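Local coordinates for protein BIFUNCTIONAL PROTEIN Proline utilization A (PutA) (Corynebacterium freiburgense, PDB 5UX5) that oxidises proline to glutamate in two steps, a FAD-dependent proline dehydrogenase reaction followed by an NAD-dependent aldehyde dehydrogenase reaction, at residues N344-I349 / Q372-M377; R332-I337 / A358-L363; G257-I262 / G290-I295. All blocks are in the same frame, centred on the assembly; numbering follows the deposited sequence.

Contact 1: residues N344-I349 / Q372-M377. With FAD (flavin-adenine dinucleotide), chain E.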
loop_
_atom_site.group_PDB
_atom_site.type_symbol
_atom_site.label_atom_id
_atom_site.label_comp_id
_atom_site.label_asym_id
_atom_site.label_seq_id
_atom_site.Cartn_x
_atom_site.Cartn_y
_atom_site.Cartn_z
ATOM N N ASN A 344 7.069 33.970 -25.165
ATOM C CA ASN A 344 7.672 33.930 -23.844
ATOM C C ASN A 344 7.904 32.520 -23.323
ATOM O O ASN A 344 8.532 32.361 -22.270
ATOM C CB ASN A 344 6.809 34.717 -22.874
ATOM C CG ASN A 344 6.899 36.196 -23.135
ATOM O OD1 ASN A 344 7.999 36.723 -23.241
ATOM N ND2 ASN A 344 5.759 36.873 -23.270
ATOM N N VAL A 345 7.489 31.500 -24.063
ATOM C CA VAL A 345 7.695 30.105 -23.698
ATOM C C VAL A 345 8.647 29.516 -24.731
ATOM O O VAL A 345 8.232 29.174 -25.845
ATOM C CB VAL A 345 6.376 29.319 -23.638
ATOM C CG1 VAL A 345 6.589 27.998 -22.905
ATOM C CG2 VAL A 345 5.296 30.131 -22.953
ATOM N N ARG A 346 9.927 29.420 -24.384
ATOM C CA ARG A 346 10.846 28.625 -25.183
ATOM C C ARG A 346 10.551 27.148 -24.955
ATOM O O ARG A 346 9.896 26.764 -23.976
ATOM C CB ARG A 346 12.289 28.932 -24.822
ATOM C CG ARG A 346 12.638 30.437 -24.810
ATOM C CD ARG A 346 14.130 30.671 -24.920
ATOM N NE ARG A 346 14.635 30.093 -26.159
ATOM C CZ ARG A 346 15.378 28.991 -26.212
ATOM N NH1 ARG A 346 15.705 28.348 -25.088
ATOM N NH2 ARG A 346 15.790 28.525 -27.382
ATOM N N VAL A 347 11.022 26.315 -25.882
ATOM C CA VAL A 347 10.639 24.908 -25.940
ATOM C C VAL A 347 11.857 24.034 -26.173
ATOM O O VAL A 347 12.535 24.165 -27.200
ATOM C CB VAL A 347 9.621 24.645 -27.056
ATOM C CG1 VAL A 347 9.080 23.285 -26.920
ATOM C CG2 VAL A 347 8.527 25.652 -26.999
ATOM N N GLY A 348 12.080 23.081 -25.274
ATOM C CA GLY A 348 13.011 22.009 -25.558
ATOM C C GLY A 348 12.259 20.744 -25.954
ATOM O O GLY A 348 11.559 20.152 -25.124
ATOM N N ILE A 349 12.365 20.342 -27.220
ATOM C CA ILE A 349 11.830 19.058 -27.662
ATOM C C ILE A 349 12.841 17.986 -27.270
ATOM O O ILE A 349 13.981 17.984 -27.743
ATOM C CB ILE A 349 11.550 19.041 -29.180
ATOM C CG1 ILE A 349 10.103 19.418 -29.520
ATOM C CG2 ILE A 349 11.782 17.672 -29.759
ATOM C CD1 ILE A 349 9.766 20.824 -29.302
ATOM N N GLN A 372 12.833 29.959 -30.418
ATOM C CA GLN A 372 12.209 29.319 -29.276
ATOM C C GLN A 372 12.440 27.820 -29.253
ATOM O O GLN A 372 11.926 27.150 -28.358
ATOM C CB GLN A 372 10.701 29.598 -29.254
ATOM C CG GLN A 372 10.315 30.823 -28.454
ATOM C CD GLN A 372 10.566 32.091 -29.216
ATOM O OE1 GLN A 372 10.090 32.244 -30.342
ATOM N NE2 GLN A 372 11.353 32.995 -28.633
ATOM N N LEU A 373 13.194 27.273 -30.201
ATOM C CA LEU A 373 13.325 25.832 -30.337
ATOM C C LEU A 373 14.748 25.414 -30.026
ATOM O O LEU A 373 15.669 25.703 -30.799
ATOM C CB LEU A 373 12.931 25.376 -31.738
ATOM C CG LEU A 373 12.997 23.883 -32.034
ATOM C CD1 LEU A 373 11.970 23.135 -31.203
ATOM C CD2 LEU A 373 12.772 23.641 -33.502
ATOM N N ASP A 374 14.906 24.695 -28.923
ATOM C CA ASP A 374 16.082 23.897 -28.641
ATOM C C ASP A 374 15.647 22.446 -28.761
ATOM O O ASP A 374 14.474 22.140 -28.571
ATOM C CB ASP A 374 16.623 24.176 -27.232
ATOM C CG ASP A 374 16.964 25.650 -27.004
ATOM O OD1 ASP A 374 17.329 26.342 -27.978
ATOM O OD2 ASP A 374 16.874 26.121 -25.847
ATOM N N VAL A 375 16.575 21.557 -29.111
ATOM C CA VAL A 375 16.335 20.111 -29.127
ATOM C C VAL A 375 17.206 19.467 -28.062
ATOM O O VAL A 375 18.423 19.697 -28.023
ATOM C CB VAL A 375 16.633 19.488 -30.503
ATOM C CG1 VAL A 375 16.632 17.965 -30.392
ATOM C CG2 VAL A 375 15.641 19.972 -31.556
ATOM N N GLU A 376 16.603 18.658 -27.201
ATOM C CA GLU A 376 17.331 18.020 -26.114
ATOM C C GLU A 376 17.385 16.516 -26.360
ATOM O O GLU A 376 16.362 15.904 -26.667
ATOM C CB GLU A 376 16.692 18.378 -24.768
ATOM C CG GLU A 376 16.440 19.910 -24.599
ATOM C CD GLU A 376 16.128 20.312 -23.158
ATOM O OE1 GLU A 376 15.935 21.528 -22.881
ATOM O OE2 GLU A 376 16.073 19.399 -22.303
ATOM N N MET A 377 18.591 15.933 -26.264
ATOM C CA MET A 377 18.866 14.540 -26.613
ATOM C C MET A 377 19.750 13.887 -25.552
ATOM O O MET A 377 20.180 14.524 -24.584
ATOM C CB MET A 377 19.516 14.434 -28.006
ATOM C CG MET A 377 18.569 14.714 -29.205
ATOM S SD MET A 377 19.332 14.720 -30.855
ATOM C CE MET A 377 19.361 12.990 -31.284
HETATM P PA FAD E . 9.588 6.946 -28.826
HETATM O O1A FAD E . 9.793 5.435 -29.190
HETATM O O2A FAD E . 8.967 7.833 -29.800
HETATM O O5B FAD E . 8.744 7.270 -27.651
HETATM C C5B FAD E . 8.668 6.360 -26.570
HETATM C C4B FAD E . 7.685 6.904 -25.551
HETATM O O4B FAD E . 6.368 6.625 -25.927
HETATM C C3B FAD E . 7.851 6.306 -24.190
HETATM O O3B FAD E . 8.863 6.843 -23.415
HETATM C C2B FAD E . 6.510 6.519 -23.588
HETATM O O2B FAD E . 6.432 7.732 -22.934
HETATM C C1B FAD E . 5.594 6.394 -24.771
HETATM N N9A FAD E . 4.954 5.090 -24.859
HETATM C C8A FAD E . 5.505 3.933 -25.392
HETATM N N7A FAD E . 4.625 2.919 -25.278
HETATM C C5A FAD E . 3.444 3.350 -24.683
HETATM C C6A FAD E . 2.220 2.741 -24.346
HETATM N N6A FAD E . 1.932 1.335 -24.573
HETATM N N1A FAD E . 1.265 3.488 -23.769
HETATM C C2A FAD E . 1.480 4.815 -23.506
HETATM N N3A FAD E . 2.661 5.435 -23.821
HETATM C C4A FAD E . 3.648 4.745 -24.402
HETATM N N1 FAD E . 11.256 11.546 -19.126
HETATM C C2 FAD E . 10.509 12.042 -17.997
HETATM O O2 FAD E . 9.395 11.346 -17.591
HETATM N N3 FAD E . 10.966 13.170 -17.304
HETATM C C4 FAD E . 12.109 13.863 -17.706
HETATM O O4 FAD E . 12.531 14.985 -17.013
HETATM C C4X FAD E . 12.803 13.459 -18.971
HETATM N N5 FAD E . 13.840 14.202 -19.523
HETATM C C5X FAD E . 14.434 13.820 -20.734
HETATM C C6 FAD E . 15.487 14.565 -21.296
HETATM C C7 FAD E . 16.056 14.151 -22.495
HETATM C C7M FAD E . 17.186 14.919 -23.115
HETATM C C8 FAD E . 15.592 13.038 -23.151
HETATM C C8M FAD E . 16.206 12.601 -24.441
HETATM C C9 FAD E . 14.555 12.298 -22.601
HETATM C C9A FAD E . 13.983 12.690 -21.405
HETATM N N10 FAD E . 12.908 11.913 -20.883
HETATM C C10 FAD E . 12.305 12.283 -19.662
HETATM C "C1'" FAD E . 12.476 10.690 -21.585
HETATM C "C2'" FAD E . 11.271 10.804 -22.479
HETATM O "O2'" FAD E . 10.157 11.027 -21.691
HETATM C "C3'" FAD E . 11.177 9.494 -23.291
HETATM O "O3'" FAD E . 10.957 8.463 -22.407
HETATM C "C4'" FAD E . 12.374 9.099 -24.164
HETATM O "O4'" FAD E . 13.139 10.176 -24.569
HETATM C "C5'" FAD E . 12.000 8.185 -25.353
HETATM O "O5'" FAD E . 10.879 8.595 -26.128
HETATM P P FAD E . 10.965 9.088 -27.669
HETATM O O1P FAD E . 10.250 10.439 -28.051
HETATM O O2P FAD E . 12.524 8.955 -27.868
HETATM O O3P FAD E . 10.791 7.778 -28.608
#

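Contact 2: residues R332-I337 / A358-L363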
loop_
_atom_site.group_PDB
_atom_site.type_symbol
_atom_site.label_atom_id
_atom_site.label_comp_id
_atom_site.label_asym_id
_atom_site.label_seq_id
_atom_site.Cartn_x
_atom_site.Cartn_y
_atom_site.Cartn_z
ATOM N N ARG A 332 0.480 17.679 -30.567
ATOM C CA ARG A 332 -0.455 18.747 -30.206
ATOM C C ARG A 332 0.216 19.803 -29.337
ATOM O O ARG A 332 0.026 21.008 -29.551
ATOM C CB ARG A 332 -1.691 18.199 -29.499
ATOM C CG ARG A 332 -2.666 19.300 -29.063
ATOM C CD ARG A 332 -3.972 18.754 -28.466
ATOM N NE ARG A 332 -3.702 17.834 -27.360
ATOM C CZ ARG A 332 -4.621 17.262 -26.578
ATOM N NH1 ARG A 332 -5.905 17.495 -26.758
ATOM N NH2 ARG A 332 -4.246 16.436 -25.612
ATOM N N MET A 333 1.008 19.380 -28.355
ATOM C CA MET A 333 1.626 20.363 -27.480
ATOM C C MET A 333 2.665 21.192 -28.219
ATOM O O MET A 333 2.763 22.406 -28.015
ATOM C CB MET A 333 2.228 19.686 -26.255
ATOM C CG MET A 333 1.187 18.972 -25.417
ATOM S SD MET A 333 1.690 18.730 -23.702
ATOM C CE MET A 333 3.153 17.772 -23.925
ATOM N N MET A 334 3.438 20.550 -29.086
ATOM C CA MET A 334 4.376 21.259 -29.947
ATOM C C MET A 334 3.648 22.294 -30.801
ATOM O O MET A 334 4.012 23.479 -30.828
ATOM C CB MET A 334 5.075 20.223 -30.813
ATOM C CG MET A 334 6.119 20.669 -31.722
ATOM S SD MET A 334 6.565 19.153 -32.564
ATOM C CE MET A 334 5.088 18.917 -33.495
ATOM N N ASP A 335 2.586 21.853 -31.471
ATOM C CA ASP A 335 1.776 22.700 -32.331
ATOM C C ASP A 335 1.314 23.961 -31.614
ATOM O O ASP A 335 1.353 25.062 -32.174
ATOM C CB ASP A 335 0.570 21.868 -32.768
ATOM C CG ASP A 335 -0.058 22.343 -34.045
ATOM O OD1 ASP A 335 -0.301 23.564 -34.197
ATOM O OD2 ASP A 335 -0.336 21.454 -34.879
ATOM N N TYR A 336 0.846 23.811 -30.380
ATOM C CA TYR A 336 0.231 24.916 -29.661
ATOM C C TYR A 336 1.266 25.968 -29.271
ATOM O O TYR A 336 0.993 27.176 -29.329
ATOM C CB TYR A 336 -0.479 24.360 -28.426
ATOM C CG TYR A 336 -1.102 25.366 -27.465
ATOM C CD1 TYR A 336 -0.331 26.072 -26.546
ATOM C CD2 TYR A 336 -2.481 25.539 -27.422
ATOM C CE1 TYR A 336 -0.913 26.968 -25.660
ATOM C CE2 TYR A 336 -3.075 26.421 -26.535
ATOM C CZ TYR A 336 -2.288 27.140 -25.657
ATOM O OH TYR A 336 -2.898 28.017 -24.780
ATOM N N ILE A 337 2.461 25.526 -28.877
ATOM C CA ILE A 337 3.365 26.380 -28.122
ATOM C C ILE A 337 4.344 27.079 -29.063
ATOM O O ILE A 337 4.826 28.178 -28.757
ATOM C CB ILE A 337 4.087 25.551 -27.032
ATOM C CG1 ILE A 337 4.545 26.430 -25.872
ATOM C CG2 ILE A 337 5.246 24.777 -27.600
ATOM C CD1 ILE A 337 3.405 27.095 -25.184
ATOM N N ALA A 358 11.757 16.455 -36.413
ATOM C CA ALA A 358 11.582 17.132 -37.699
ATOM C C ALA A 358 10.318 17.982 -37.722
ATOM O O ALA A 358 10.286 19.019 -38.393
ATOM C CB ALA A 358 11.560 16.113 -38.839
ATOM N N SER A 359 9.277 17.565 -36.998
ATOM C CA SER A 359 8.054 18.358 -36.922
ATOM C C SER A 359 8.314 19.688 -36.244
ATOM O O SER A 359 7.952 20.751 -36.760
ATOM C CB SER A 359 6.980 17.603 -36.147
ATOM O OG SER A 359 6.457 16.535 -36.887
ATOM N N ALA A 360 8.918 19.645 -35.063
ATOM C CA ALA A 360 9.224 20.886 -34.370
ATOM C C ALA A 360 10.135 21.770 -35.218
ATOM O O ALA A 360 9.941 22.990 -35.288
ATOM C CB ALA A 360 9.847 20.570 -33.012
ATOM N N TYR A 361 11.116 21.164 -35.894
ATOM C CA TYR A 361 12.016 21.940 -36.731
ATOM C C TYR A 361 11.229 22.690 -37.791
ATOM O O TYR A 361 11.308 23.920 -37.891
ATOM C CB TYR A 361 13.056 21.034 -37.391
ATOM C CG TYR A 361 13.932 21.837 -38.321
ATOM C CD1 TYR A 361 14.696 22.901 -37.837
ATOM C CD2 TYR A 361 13.958 21.585 -39.687
ATOM C CE1 TYR A 361 15.483 23.667 -38.689
ATOM C CE2 TYR A 361 14.751 22.350 -40.548
ATOM C CZ TYR A 361 15.504 23.391 -40.042
ATOM O OH TYR A 361 16.287 24.150 -40.888
ATOM N N GLU A 362 10.435 21.948 -38.568
ATOM C CA GLU A 362 9.687 22.509 -39.688
ATOM C C GLU A 362 8.602 23.474 -39.229
ATOM O O GLU A 362 8.327 24.473 -39.905
ATOM C CB GLU A 362 9.086 21.384 -40.523
ATOM C CG GLU A 362 10.109 20.560 -41.291
ATOM C CD GLU A 362 10.897 21.384 -42.306
ATOM O OE1 GLU A 362 11.968 20.904 -42.727
ATOM O OE2 GLU A 362 10.431 22.476 -42.725
ATOM N N LEU A 363 7.955 23.193 -38.100
ATOM C CA LEU A 363 7.017 24.171 -37.563
ATOM C C LEU A 363 7.732 25.480 -37.235
ATOM O O LEU A 363 7.232 26.559 -37.566
ATOM C CB LEU A 363 6.310 23.612 -36.325
ATOM C CG LEU A 363 5.147 22.631 -36.464
ATOM C CD1 LEU A 363 4.668 22.184 -35.073
ATOM C CD2 LEU A 363 3.988 23.229 -37.274
#

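Contact 3: residues G257-I262 / G290-I295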
loop_
_atom_site.group_PDB
_atom_site.type_symbol
_atom_site.label_atom_id
_atom_site.label_comp_id
_atom_site.label_asym_id
_atom_site.label_seq_id
_atom_site.Cartn_x
_atom_site.Cartn_y
_atom_site.Cartn_z
ATOM N N GLY A 257 13.691 38.067 -13.181
ATOM C CA GLY A 257 14.358 38.094 -14.472
ATOM C C GLY A 257 15.191 36.878 -14.829
ATOM O O GLY A 257 16.006 36.946 -15.752
ATOM N N LEU A 258 14.953 35.745 -14.162
ATOM C CA LEU A 258 15.724 34.529 -14.374
ATOM C C LEU A 258 14.966 33.589 -15.305
ATOM O O LEU A 258 13.835 33.182 -15.009
ATOM C CB LEU A 258 16.009 33.825 -13.051
ATOM C CG LEU A 258 16.833 32.539 -13.132
ATOM C CD1 LEU A 258 18.180 32.820 -13.778
ATOM C CD2 LEU A 258 16.997 31.919 -11.743
ATOM N N GLU A 259 15.605 33.230 -16.409
ATOM C CA GLU A 259 15.080 32.239 -17.338
ATOM C C GLU A 259 15.313 30.848 -16.759
ATOM O O GLU A 259 16.460 30.452 -16.536
ATOM C CB GLU A 259 15.773 32.397 -18.690
ATOM C CG GLU A 259 14.925 32.165 -19.901
ATOM C CD GLU A 259 15.508 32.815 -21.147
ATOM O OE1 GLU A 259 16.161 32.104 -21.943
ATOM O OE2 GLU A 259 15.322 34.041 -21.321
ATOM N N ALA A 260 14.228 30.114 -16.515
ATOM C CA ALA A 260 14.274 28.779 -15.930
ATOM C C ALA A 260 13.201 27.909 -16.576
ATOM O O ALA A 260 12.335 28.390 -17.299
ATOM C CB ALA A 260 14.092 28.820 -14.409
ATOM N N GLY A 261 13.291 26.601 -16.341
ATOM C CA GLY A 261 12.541 25.643 -17.125
ATOM C C GLY A 261 11.877 24.573 -16.280
ATOM O O GLY A 261 12.200 24.366 -15.114
ATOM N N ILE A 262 10.950 23.873 -16.924
ATOM C CA ILE A 262 10.157 22.826 -16.300
ATOM C C ILE A 262 9.773 21.840 -17.389
ATOM O O ILE A 262 9.615 22.216 -18.555
ATOM C CB ILE A 262 8.906 23.401 -15.593
ATOM C CG1 ILE A 262 8.098 22.287 -14.922
ATOM C CG2 ILE A 262 8.011 24.114 -16.571
ATOM C CD1 ILE A 262 6.934 22.819 -14.142
ATOM N N GLY A 290 9.122 40.332 -16.396
ATOM C CA GLY A 290 9.926 39.163 -16.120
ATOM C C GLY A 290 10.430 38.486 -17.372
ATOM O O GLY A 290 10.029 38.823 -18.483
ATOM N N ALA A 291 11.327 37.524 -17.164
ATOM C CA ALA A 291 11.976 36.785 -18.233
ATOM C C ALA A 291 11.126 35.596 -18.682
ATOM O O ALA A 291 10.140 35.214 -18.043
ATOM C CB ALA A 291 13.358 36.308 -17.790
ATOM N N LYS A 292 11.540 35.009 -19.804
ATOM C CA LYS A 292 10.839 33.878 -20.380
ATOM C C LYS A 292 10.930 32.651 -19.485
ATOM O O LYS A 292 11.706 32.607 -18.533
ATOM C CB LYS A 292 11.391 33.539 -21.764
ATOM C CG LYS A 292 11.305 34.657 -22.764
ATOM C CD LYS A 292 12.161 34.337 -23.942
ATOM C CE LYS A 292 12.520 35.562 -24.736
ATOM N NZ LYS A 292 13.307 35.139 -25.917
ATOM N N ILE A 293 10.058 31.681 -19.760
ATOM C CA ILE A 293 10.185 30.341 -19.217
ATOM C C ILE A 293 10.535 29.412 -20.368
ATOM O O ILE A 293 10.483 29.796 -21.539
ATOM C CB ILE A 293 8.915 29.878 -18.490
ATOM C CG1 ILE A 293 7.746 29.776 -19.457
ATOM C CG2 ILE A 293 8.559 30.835 -17.416
ATOM C CD1 ILE A 293 6.505 29.173 -18.825
ATOM N N LYS A 294 10.924 28.184 -20.029
ATOM C CA LYS A 294 11.186 27.146 -21.022
ATOM C C LYS A 294 10.531 25.858 -20.574
ATOM O O LYS A 294 10.673 25.456 -19.419
ATOM C CB LYS A 294 12.674 26.882 -21.241
ATOM C CG LYS A 294 12.958 25.806 -22.272
ATOM C CD LYS A 294 14.448 25.630 -22.521
ATOM C CE LYS A 294 14.744 24.497 -23.498
ATOM N NZ LYS A 294 16.161 24.065 -23.481
ATOM N N ILE A 295 9.820 25.212 -21.484
ATOM C CA ILE A 295 9.225 23.913 -21.228
ATOM C C ILE A 295 10.021 22.875 -21.994
ATOM O O ILE A 295 10.286 23.039 -23.188
ATOM C CB ILE A 295 7.734 23.928 -21.592
ATOM C CG1 ILE A 295 7.047 24.820 -20.549
ATOM C CG2 ILE A 295 7.148 22.515 -21.606
ATOM C CD1 ILE A 295 5.695 25.248 -20.838
#

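Contact 1: residues N344-I349 / Q372-M377
Strands 345-349 and 373-377 run parallel at 29°, their axes 4.4 Å apart at the closest, and Val347 and Ile349 each use both backbone N and O in hydrogen bonds across the pair, with Gln372 O, Asp374 N, Asp374 O and Glu376 N as partners. At the start of the pairing, on the Asp374 side of the sheet, Arg346, bent at chi3 (60°), meets Asp374 end-on in a two-pronged salt bridge: NH1 of Arg346 to OD2 of Asp374 at 2.6 Å, NH2 to OD1 at 2.7 Å. Both oxygens lie close to the guanidinium plane, yet the nitrogens stand above the carboxylate plane, because the two planes are 48° apart. Thr371 O takes NE of Arg346, and Lys294 is a second cation on Asp374 OD2. These neighbouring strands of the proline dehydrogenase beta/alpha barrel are linked by helix 354-367 in a right-handed beta-alpha-beta crossover. Toward that helix, CD1 of Ile349 meets CD1 of Leu373 at 3.7 Å, the two side chains crossing obliquely. On the barrel-interior face the extended Glu376 passes over Gly348, its carboxylate held by Lys294, Arg296 and Tyr185. The flavin methyl C7M of FAD lies 3.4 Å from Met377 O.

Contact 2: residues R332-I337 / A358-L363
One side chain, Met334, carries most of the meeting between helices 332-337 and 358-363, which run nearly parallel (15°) with their axes 10.3 Å apart. Its CG is anti to the backbone N (chi1 -177°) and chi2 is also extended, so the chain reaches straight across before bending at chi3 (69°). The sulfur settles over Ala360, with SD of Met334 3.6 Å from CB of Ala360. The bend carries the methyl into the angle between two neighbours: CE of Met334 lies 3.5 Å from CB of Ser359 and 3.7 Å from CD1 of Leu363. No hydrogen bond crosses the pair; Ser359 OG turns back to Phe355 O within its own helix. Beyond the methionine the packing loosens: CD1 of Leu363 comes only to 4.0 Å from CA of Asp335. The Asp335 carboxylate, though buried, makes no polar bond to residues 358-363; its salt bridges go to Arg451, to Arg339 and, farther along the partner helix, to Arg367, a cluster likely to keep it ionised. Helix 16-31 lies against Ser359 and Asp335, while Ala360 touches Ile349 of the sheet beneath. Two parallel helices side by side over the strands are typical of a beta/alpha barrel's outer layer.

Contact 3: residues G257-I262 / G290-I295
Glu259 has chi1 away from a staggered position (-143°) and runs on extended beyond CG, while Lys292 sets CG anti to its carbonyl carbon (chi1 -59°) and stretches out fully, so that the two side chains lie side by side and point the same way. The segments belong to strands 260-265 and 293-298, parallel neighbours of the proline dehydrogenase beta/alpha barrel joined through helix 271-287 in a right-handed beta-alpha-beta crossover. Glu259 and Lys292 meet through carbon more than charge: CG of Glu259 rests 3.5 Å from O of Lys292, and OE2 of Glu259 remains 5.1 Å from NZ of Lys292, too far for a salt bridge, though the opposite charges may still attract. Arg346 of the next strand touches both residues. Farther along, regular pairing sets in, and N and O of Lys294 both bond to strand 260-265, at the residues before and after Gly261. Its N gives a somewhat bent bond (142°) to O of Ala260, the donor standing above that carbonyl plane, and O of Lys294 receives N of Ile262 at 3.0 Å, nearly along the C=O axis. The side chain of Lys294, extended throughout, leads away from Gly261 to salt bridges with Glu376 and Asp374 and a cation-pi contact with Phe228. On the helix-facing side Ile262 and Ile295 lie side by side, Ile262 against Phe246 of helix 239-251 and Ile295 against Leu278 of helix 271-287. At the loop end CB of Ala291 points toward the other segment and lies 3.4 Å from O of Gly257.

How the contacts relate
All three contacts lie in the proline dehydrogenase barrel, in the chain order 3, then 1 and 2 interleaved, since helix 323-337 precedes strand 345-350 and helix 354-367 follows it. Contacts 1 and 3 are about 12 Å apart between centres and share one parallel sheet, where strands 293-298 and 345-350 are neighbours; the Lys294-Glu376 salt bridge joins them. Contact 2 is part of the helical layer outside contact 1, about 10 Å away between centres, with Ile337 against Val347 and Tyr361 against Leu373. Contacts 2 and 3, about 19 Å apart between centres, do not touch. Together they span barrel wall and outer helices, and the strand end of contact 1 reaches the FAD.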